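Local structure of transcriptional regulator, LacI family (Arthrobacter sp., 4RKQ) at residues A[59-71]-A[78-92]. The protein probably binds a small effector, perhaps a sugar, and regulates transcription in response, as LacI-family regulators do. Residues are numbered along the deposited sequence; the frame is centred on the assembly and turned at random.
Sequences SGLDAVEHLAPQV and LGGYADQAQTVLGRR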
# COMPACT_ATOMS: atom_id res chain seq x y z
N SER A 59 12.51 16.33 -1.21
CA SER A 59 12.26 16.42 0.23
C SER A 59 10.77 16.82 0.47
O SER A 59 10.07 17.21 -0.48
CB SER A 59 13.14 17.52 0.83
OG SER A 59 12.69 18.82 0.40
N GLY A 60 10.34 16.77 1.72
CA GLY A 60 9.02 17.28 2.09
C GLY A 60 8.86 18.74 1.75
O GLY A 60 7.77 19.17 1.43
N LEU A 61 9.94 19.56 1.80
CA LEU A 61 9.83 20.94 1.37
C LEU A 61 9.54 21.05 -0.12
O LEU A 61 8.69 21.86 -0.54
CB LEU A 61 11.09 21.74 1.77
CG LEU A 61 11.14 23.21 1.48
CD1 LEU A 61 10.00 23.85 2.27
CD2 LEU A 61 12.48 23.80 1.87
N ASP A 62 10.19 20.25 -0.94
CA ASP A 62 9.89 20.24 -2.37
C ASP A 62 8.39 19.88 -2.63
O ASP A 62 7.78 20.44 -3.52
CB ASP A 62 10.71 19.21 -3.09
CG ASP A 62 12.19 19.56 -3.12
OD1 ASP A 62 12.51 20.72 -3.40
OD2 ASP A 62 13.01 18.66 -2.87
N ALA A 63 7.86 18.95 -1.84
CA ALA A 63 6.50 18.53 -2.00
C ALA A 63 5.59 19.71 -1.74
O ALA A 63 4.70 19.99 -2.52
CB ALA A 63 6.17 17.36 -1.09
N VAL A 64 5.86 20.44 -0.67
CA VAL A 64 5.02 21.59 -0.30
C VAL A 64 5.16 22.70 -1.30
O VAL A 64 4.17 23.28 -1.69
CB VAL A 64 5.34 22.09 1.11
CG1 VAL A 64 4.67 23.44 1.36
CG2 VAL A 64 4.87 21.06 2.13
N GLU A 65 6.38 22.97 -1.78
CA GLU A 65 6.58 23.92 -2.87
C GLU A 65 5.78 23.64 -4.13
O GLU A 65 5.22 24.56 -4.74
CB GLU A 65 8.07 24.06 -3.23
CG GLU A 65 8.81 24.86 -2.16
CD GLU A 65 10.30 24.96 -2.37
OE1 GLU A 65 10.84 24.27 -3.26
OE2 GLU A 65 10.93 25.73 -1.61
N HIS A 66 5.74 22.38 -4.50
CA HIS A 66 4.95 21.91 -5.65
C HIS A 66 3.44 22.06 -5.42
O HIS A 66 2.71 22.59 -6.25
CB HIS A 66 5.34 20.46 -5.89
CG HIS A 66 4.45 19.70 -6.80
ND1 HIS A 66 4.10 18.39 -6.57
CD2 HIS A 66 3.92 20.02 -8.00
CE1 HIS A 66 3.36 17.95 -7.57
NE2 HIS A 66 3.22 18.92 -8.44
N LEU A 67 2.97 21.64 -4.28
CA LEU A 67 1.52 21.60 -4.02
C LEU A 67 0.93 22.99 -3.77
O LEU A 67 -0.20 23.26 -4.20
CB LEU A 67 1.25 20.72 -2.82
CG LEU A 67 1.47 19.21 -2.89
CD1 LEU A 67 1.38 18.57 -1.52
CD2 LEU A 67 0.48 18.60 -3.83
N ALA A 68 1.70 23.87 -3.09
CA ALA A 68 1.23 25.15 -2.58
C ALA A 68 0.31 25.92 -3.52
O ALA A 68 -0.85 26.25 -3.13
CB ALA A 68 2.37 26.05 -2.12
N PRO A 69 0.75 26.18 -4.76
CA PRO A 69 -0.13 27.00 -5.63
C PRO A 69 -1.45 26.35 -6.07
O PRO A 69 -2.31 27.06 -6.55
CB PRO A 69 0.71 27.24 -6.89
CG PRO A 69 1.94 26.41 -6.77
CD PRO A 69 2.00 25.76 -5.44
N GLN A 70 -1.61 25.05 -5.92
CA GLN A 70 -2.85 24.40 -6.30
C GLN A 70 -3.67 23.93 -5.12
O GLN A 70 -4.65 23.23 -5.30
CB GLN A 70 -2.60 23.30 -7.33
CG GLN A 70 -1.77 22.16 -6.90
CD GLN A 70 -1.65 21.10 -8.00
OE1 GLN A 70 -2.60 20.40 -8.34
NE2 GLN A 70 -0.47 21.00 -8.56
N VAL A 71 -3.30 24.31 -3.91
CA VAL A 71 -4.03 23.91 -2.73
C VAL A 71 -4.21 25.06 -1.77
O VAL A 71 -3.55 26.07 -1.88
CB VAL A 71 -3.34 22.75 -1.93
CG1 VAL A 71 -3.14 21.58 -2.87
CG2 VAL A 71 -2.04 23.21 -1.28
N LEU A 78 6.52 15.30 6.58
CA LEU A 78 7.48 16.10 5.82
C LEU A 78 8.95 15.81 6.08
O LEU A 78 9.83 16.46 5.48
CB LEU A 78 7.22 17.58 6.06
CG LEU A 78 5.83 18.09 5.60
CD1 LEU A 78 5.90 19.56 5.67
CD2 LEU A 78 5.47 17.63 4.19
N GLY A 79 9.23 14.85 6.95
CA GLY A 79 10.63 14.43 7.21
C GLY A 79 11.52 15.49 7.79
O GLY A 79 12.71 15.52 7.50
N GLY A 80 10.96 16.40 8.57
CA GLY A 80 11.72 17.42 9.29
C GLY A 80 11.63 18.82 8.72
O GLY A 80 12.24 19.72 9.25
N TYR A 81 10.83 19.03 7.66
CA TYR A 81 10.75 20.34 7.01
C TYR A 81 9.50 21.16 7.36
O TYR A 81 9.17 22.11 6.65
CB TYR A 81 10.85 20.18 5.48
CG TYR A 81 12.23 19.84 5.00
CD1 TYR A 81 13.19 20.82 4.86
CD2 TYR A 81 12.58 18.53 4.74
CE1 TYR A 81 14.47 20.52 4.42
CE2 TYR A 81 13.88 18.20 4.32
CZ TYR A 81 14.81 19.21 4.16
OH TYR A 81 16.07 18.93 3.76
N ALA A 82 8.84 20.82 8.46
CA ALA A 82 7.60 21.50 8.89
C ALA A 82 7.71 23.00 8.93
O ALA A 82 6.84 23.70 8.41
CB ALA A 82 7.18 20.99 10.27
N ASP A 83 8.72 23.51 9.60
CA ASP A 83 8.85 24.93 9.79
C ASP A 83 9.05 25.69 8.47
O ASP A 83 8.37 26.72 8.19
CB ASP A 83 9.98 25.24 10.79
CG ASP A 83 9.89 26.65 11.33
OD1 ASP A 83 8.87 27.01 11.99
OD2 ASP A 83 10.83 27.41 11.07
N GLN A 84 10.00 25.21 7.67
CA GLN A 84 10.26 25.80 6.37
C GLN A 84 9.07 25.68 5.42
O GLN A 84 8.76 26.59 4.67
CB GLN A 84 11.48 25.16 5.73
CG GLN A 84 12.79 25.49 6.45
CD GLN A 84 13.98 24.74 5.91
OE1 GLN A 84 14.52 23.85 6.56
NE2 GLN A 84 14.40 25.08 4.70
N ALA A 85 8.40 24.53 5.44
CA ALA A 85 7.19 24.36 4.64
C ALA A 85 6.05 25.33 5.04
O ALA A 85 5.36 25.87 4.18
CB ALA A 85 6.72 22.93 4.71
N GLN A 86 5.84 25.57 6.33
CA GLN A 86 4.80 26.54 6.70
C GLN A 86 5.19 27.93 6.23
O GLN A 86 4.34 28.75 5.84
CB GLN A 86 4.53 26.53 8.20
CG GLN A 86 3.38 27.44 8.63
CD GLN A 86 2.05 27.02 8.02
OE1 GLN A 86 1.37 26.11 8.51
NE2 GLN A 86 1.68 27.66 6.91
N THR A 87 6.48 28.23 6.24
CA THR A 87 6.95 29.52 5.69
C THR A 87 6.59 29.69 4.21
O THR A 87 6.09 30.75 3.79
CB THR A 87 8.47 29.72 5.96
OG1 THR A 87 8.65 29.72 7.37
CG2 THR A 87 8.98 31.03 5.39
N VAL A 88 6.79 28.64 3.44
CA VAL A 88 6.45 28.65 2.02
C VAL A 88 4.95 28.85 1.90
O VAL A 88 4.46 29.69 1.12
CB VAL A 88 6.88 27.30 1.37
CG1 VAL A 88 6.20 27.05 0.04
CG2 VAL A 88 8.40 27.24 1.20
N LEU A 89 4.20 28.10 2.71
CA LEU A 89 2.74 28.19 2.60
C LEU A 89 2.13 29.51 3.05
O LEU A 89 0.99 29.79 2.67
CB LEU A 89 2.08 27.02 3.36
CG LEU A 89 2.11 25.69 2.59
CD1 LEU A 89 1.93 24.52 3.56
CD2 LEU A 89 1.07 25.58 1.47
N GLY A 90 2.86 30.30 3.85
CA GLY A 90 2.31 31.58 4.32
C GLY A 90 1.19 31.29 5.32
O GLY A 90 1.40 30.57 6.25
N ARG A 91 0.01 31.81 5.08
CA ARG A 91 -1.18 31.59 5.94
C ARG A 91 -2.01 30.37 5.54
O ARG A 91 -3.03 30.03 6.19
CB ARG A 91 -2.06 32.86 5.94
CG ARG A 91 -1.39 34.00 6.69
CD ARG A 91 -2.09 35.30 6.45
NE ARG A 91 -3.52 35.22 6.80
CZ ARG A 91 -4.04 35.51 7.98
NH1 ARG A 91 -3.28 35.89 8.98
NH2 ARG A 91 -5.37 35.43 8.15
N ARG A 92 -1.63 29.73 4.43
CA ARG A 92 -2.26 28.47 4.04
C ARG A 92 -1.77 27.39 5.04
O ARG A 92 -0.58 27.19 5.22
CB ARG A 92 -1.91 28.09 2.58
CG ARG A 92 -2.28 29.14 1.54
CD ARG A 92 -1.68 28.89 0.17
NE ARG A 92 -0.26 29.22 0.19
CZ ARG A 92 0.48 29.42 -0.89
NH1 ARG A 92 -0.05 29.28 -2.11
NH2 ARG A 92 1.77 29.70 -0.74
O HOH W 1 11.90 15.26 3.67
O HOH W 2 -2.71 28.48 -2.99
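Leu-61 and Ala-85 mark where helices 60-67 and 82-89 come alongside, the short axes 9.2 Å apart at closest approach and running nearly parallel, 14° between their N-to-C directions. Gly-60 sits by Leu-78, ahead of the second helix: its CA comes within 3.6 Å of Leu-78 O as a CH...O contact, and water 1 bridges Gly-60 N to the same carbonyl. Leu-61 extends over the second helix: with CG anti to its backbone N (chi1 -177°), CD1 reaches Ala-85 N at 3.6 Å and also touches Val-88 CG2, while Leu-61 CD2 lies against the side-chain NE2 of Gln-84. Ser-59 CB lies 3.6 Å from Tyr-81 CE2, with Ser-59 OG over one face of that ring, offset toward the rim; a capping box starts helix 60-67, Asp-62 N donating to Ser-59 OG and Ser-59 N to Asp-62 OD2 (2.9 Å). The helices belong to two successive beta-alpha-beta crossovers sharing strand 73-76, in the Rossmann-like N-terminal subdomain of the periplasmic binding protein fold: helix 60-67 follows strand 47-52, and helix 82-89 leads to strand 94-97, on which Leu-78 and Ala-85 also pack. Deeper in, Val-64 divides its methyls: CG2 meets Ala-85 CB at 3.7 Å and both Leu-78 methyls, whereas CG1 presses on Leu-89 CG at 3.6 Å. Further along, Leu-89 CD2 rests on Ala-68 CB, which also lies over one face of the Arg-92 guanidinium. Bent at chi3 (-75°), Arg-92 folds back so that NE donates to Leu-89 O at 2.8 Å and NH2 to Val-88 O, both acceptors near the guanidinium plane, while water 2 links NH1 to Val-71 O.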